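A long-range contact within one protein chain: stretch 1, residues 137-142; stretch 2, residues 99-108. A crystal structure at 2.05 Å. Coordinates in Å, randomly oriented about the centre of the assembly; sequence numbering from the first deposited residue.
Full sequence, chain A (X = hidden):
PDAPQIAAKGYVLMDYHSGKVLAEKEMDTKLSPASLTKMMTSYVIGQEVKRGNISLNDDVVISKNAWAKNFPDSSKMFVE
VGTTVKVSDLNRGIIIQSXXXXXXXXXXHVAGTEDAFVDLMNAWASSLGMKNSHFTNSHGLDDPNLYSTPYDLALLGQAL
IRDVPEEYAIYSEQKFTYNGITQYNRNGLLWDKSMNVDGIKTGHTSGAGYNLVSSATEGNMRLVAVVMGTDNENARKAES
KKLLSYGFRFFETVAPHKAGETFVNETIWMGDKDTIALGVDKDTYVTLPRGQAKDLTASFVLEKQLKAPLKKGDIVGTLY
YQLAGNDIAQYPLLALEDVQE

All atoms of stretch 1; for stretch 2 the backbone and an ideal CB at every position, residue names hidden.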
# COMPACT_ATOMS: atom_id res chain seq x y z
N ASN A 137 3.22 5.76 12.47
CA ASN A 137 2.94 6.95 11.74
C ASN A 137 2.10 6.57 10.50
O ASN A 137 1.96 5.39 10.20
CB ASN A 137 4.26 7.62 11.37
CG ASN A 137 5.07 6.78 10.43
OD1 ASN A 137 4.57 6.30 9.41
ND2 ASN A 137 6.32 6.62 10.75
N SER A 138 1.60 7.57 9.76
CA SER A 138 0.77 7.35 8.60
C SER A 138 1.50 7.13 7.27
O SER A 138 0.84 6.87 6.23
CB SER A 138 -0.12 8.55 8.43
OG SER A 138 0.68 9.73 8.22
N HIS A 139 2.84 7.17 7.25
CA HIS A 139 3.54 7.06 5.94
C HIS A 139 4.57 5.95 5.79
O HIS A 139 4.86 5.58 4.64
CB HIS A 139 4.18 8.40 5.58
CG HIS A 139 4.86 9.03 6.74
ND1 HIS A 139 6.05 8.57 7.23
CD2 HIS A 139 4.51 10.06 7.54
CE1 HIS A 139 6.43 9.29 8.26
NE2 HIS A 139 5.51 10.22 8.47
N GLY A 140 5.11 5.43 6.89
CA GLY A 140 6.10 4.37 6.83
C GLY A 140 7.57 4.70 7.12
O GLY A 140 8.38 3.81 7.18
N LEU A 141 7.93 5.94 7.36
CA LEU A 141 9.37 6.22 7.60
C LEU A 141 9.75 5.50 8.86
O LEU A 141 8.96 5.43 9.78
CB LEU A 141 9.64 7.72 7.69
CG LEU A 141 9.35 8.49 6.37
CD1 LEU A 141 9.55 9.99 6.57
CD2 LEU A 141 10.22 7.98 5.20
N ASP A 142 10.94 4.88 8.86
CA ASP A 142 11.46 4.09 9.97
C ASP A 142 11.32 4.41 11.42
O ASP A 142 11.64 5.49 11.85
CB ASP A 142 12.99 4.21 10.04
CG ASP A 142 13.69 3.07 9.42
OD1 ASP A 142 13.18 2.46 8.46
OD2 ASP A 142 14.79 2.82 9.93
N UNK A 99 3.00 9.79 -1.81
CA UNK A 99 3.45 11.04 -1.18
C UNK A 99 3.30 11.06 0.34
O UNK A 99 2.21 10.93 0.85
CB UNK A 99 2.67 12.22 -1.77
N UNK A 100 4.41 11.17 1.05
CA UNK A 100 4.37 11.21 2.51
C UNK A 100 3.64 12.43 3.07
O UNK A 100 3.03 12.35 4.15
CB UNK A 100 5.80 11.18 3.06
N UNK A 101 3.81 13.58 2.38
CA UNK A 101 3.14 14.83 2.75
C UNK A 101 1.61 14.63 2.76
O UNK A 101 0.91 14.96 3.77
CB UNK A 101 3.53 15.95 1.78
N UNK A 102 1.10 14.02 1.69
CA UNK A 102 -0.34 13.79 1.58
C UNK A 102 -0.84 12.84 2.68
O UNK A 102 -2.00 12.93 3.09
CB UNK A 102 -0.68 13.22 0.20
N UNK A 103 0.02 11.91 3.11
CA UNK A 103 -0.35 10.97 4.19
C UNK A 103 -0.63 11.71 5.46
O UNK A 103 -1.68 11.52 6.09
CB UNK A 103 0.75 9.94 4.43
N UNK A 104 0.27 12.61 5.80
CA UNK A 104 0.09 13.38 7.03
C UNK A 104 -1.11 14.30 6.96
O UNK A 104 -1.82 14.44 7.96
CB UNK A 104 1.35 14.20 7.33
N UNK A 105 -1.36 14.90 5.79
CA UNK A 105 -2.52 15.79 5.67
C UNK A 105 -3.82 15.05 5.84
O UNK A 105 -4.75 15.57 6.51
CB UNK A 105 -2.51 16.50 4.32
N UNK A 106 -3.93 13.86 5.24
CA UNK A 106 -5.18 13.06 5.43
C UNK A 106 -5.31 12.56 6.86
O UNK A 106 -6.40 12.55 7.43
CB UNK A 106 -5.21 11.87 4.47
N UNK A 107 -4.19 12.18 7.44
CA UNK A 107 -4.19 11.71 8.81
C UNK A 107 -4.82 12.76 9.72
O UNK A 107 -5.73 12.48 10.52
CB UNK A 107 -2.77 11.38 9.27
N UNK A 108 -4.38 14.01 9.51
CA UNK A 108 -4.88 15.11 10.30
C UNK A 108 -6.33 15.43 9.98
O UNK A 108 -7.11 15.71 10.89
CB UNK A 108 -4.01 16.35 10.08

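Stretch 1 is an irregular loop held in shape by its own side chains: Asn-137 OD1 accepts from Gly-140 N at 2.7 Å, and Leu-141 N donates to His-139 ND1 at 3.2 Å. Against it lies a helix that begins at position 100, so the positions facing the loop should recur every three or four residues.

Position 99 immediately precedes the helix, and its ideal CB points away from stretch 1. The loop sets no demand, but the place just before a helix suits glycine, serine, threonine, aspartate or asparagine. It is Gly-99, at the N-cap position.

At position 100 the CA-to-CB bond runs sideways, yet the ideal CB lies 4.1 Å from His-139 CB and 5.3 Å from Leu-141 CD1. A medium-sized side chain, polar or aliphatic, could extend along this border. The residue is Asn-100, with chi1 in the m well. Its OD1 comes within 3.6 Å of His-139 CB and is hydrogen-bonded elsewhere in the structure, while ND2 packs 3.9 Å from Leu-141 CD2.

At 101 the bond points away and 102 is out of reach, with nothing of the loop within 5.5 Å of either ideal CB, so many side chains would do. They are Asp-101, whose OD1 accepts from Ala-102 N at 2.9 Å, and Ala-102.

Position 103 points toward stretch 1. Its ideal CB is 3.6 Å from Ser-138 O and 3.9 Å from His-139 CB, so there is little room directly ahead, and a small side chain such as alanine, serine or cysteine would suit. Cys-103 occupies it; with chi1 at -72°, SG lies 3.5 Å from Ser-138 O.

At position 104 the bond again runs sideways, with the ideal CB 4.6 Å from Ser-138 OG and 5.2 Å from His-139 CD2. These gaps can be filled by valine, isoleucine or threonine. The residue is Val-104, in the t rotamer, which sets CG2 at the edge of the imidazole, 3.7 Å from His-139 CD2, and 4.0 Å from Ser-138 OG.

At 105 the bond points away and at 106 sideways, with no loop atom within 5.5 Å of either ideal CB, leaving both open to many side chains. Ala-105 makes no contact, and the end of Met-106 leads away.

One turn beyond 103, position 107 faces the loop again, its ideal CB 4.0 Å from Ser-138 OG. Alanine or serine would fit. Ala-107 makes just this van der Waals contact through CB.

Position 108 is out of reach and unconstrained; it is Glu-108, whose carboxylate is hydrogen-bonded elsewhere in the structure.

Stretch 2 99-108: GNDACVAMAE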
# COMPACT_ATOMS: atom_id res chain seq x y z
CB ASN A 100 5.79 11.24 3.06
CG ASN A 100 6.57 9.98 2.81
OD1 ASN A 100 6.03 8.94 2.55
ND2 ASN A 100 7.85 10.10 2.91
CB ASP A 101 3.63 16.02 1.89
CG ASP A 101 3.53 15.78 0.33
OD1 ASP A 101 3.32 14.62 -0.08
OD2 ASP A 101 3.68 16.77 -0.47
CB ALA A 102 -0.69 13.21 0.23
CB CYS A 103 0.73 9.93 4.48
SG CYS A 103 0.90 8.68 3.22
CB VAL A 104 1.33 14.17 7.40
CG1 VAL A 104 1.08 15.00 8.66
CG2 VAL A 104 2.49 13.21 7.63
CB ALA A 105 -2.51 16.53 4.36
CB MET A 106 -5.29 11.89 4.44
CG MET A 106 -5.61 12.34 3.01
SD MET A 106 -7.19 13.24 2.91
CE MET A 106 -8.37 12.00 3.49
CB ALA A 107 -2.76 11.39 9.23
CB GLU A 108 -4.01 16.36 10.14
CG GLU A 108 -2.62 16.23 10.71
CD GLU A 108 -1.77 17.50 10.56
OE1 GLU A 108 -2.10 18.43 9.75
OE2 GLU A 108 -0.78 17.59 11.32
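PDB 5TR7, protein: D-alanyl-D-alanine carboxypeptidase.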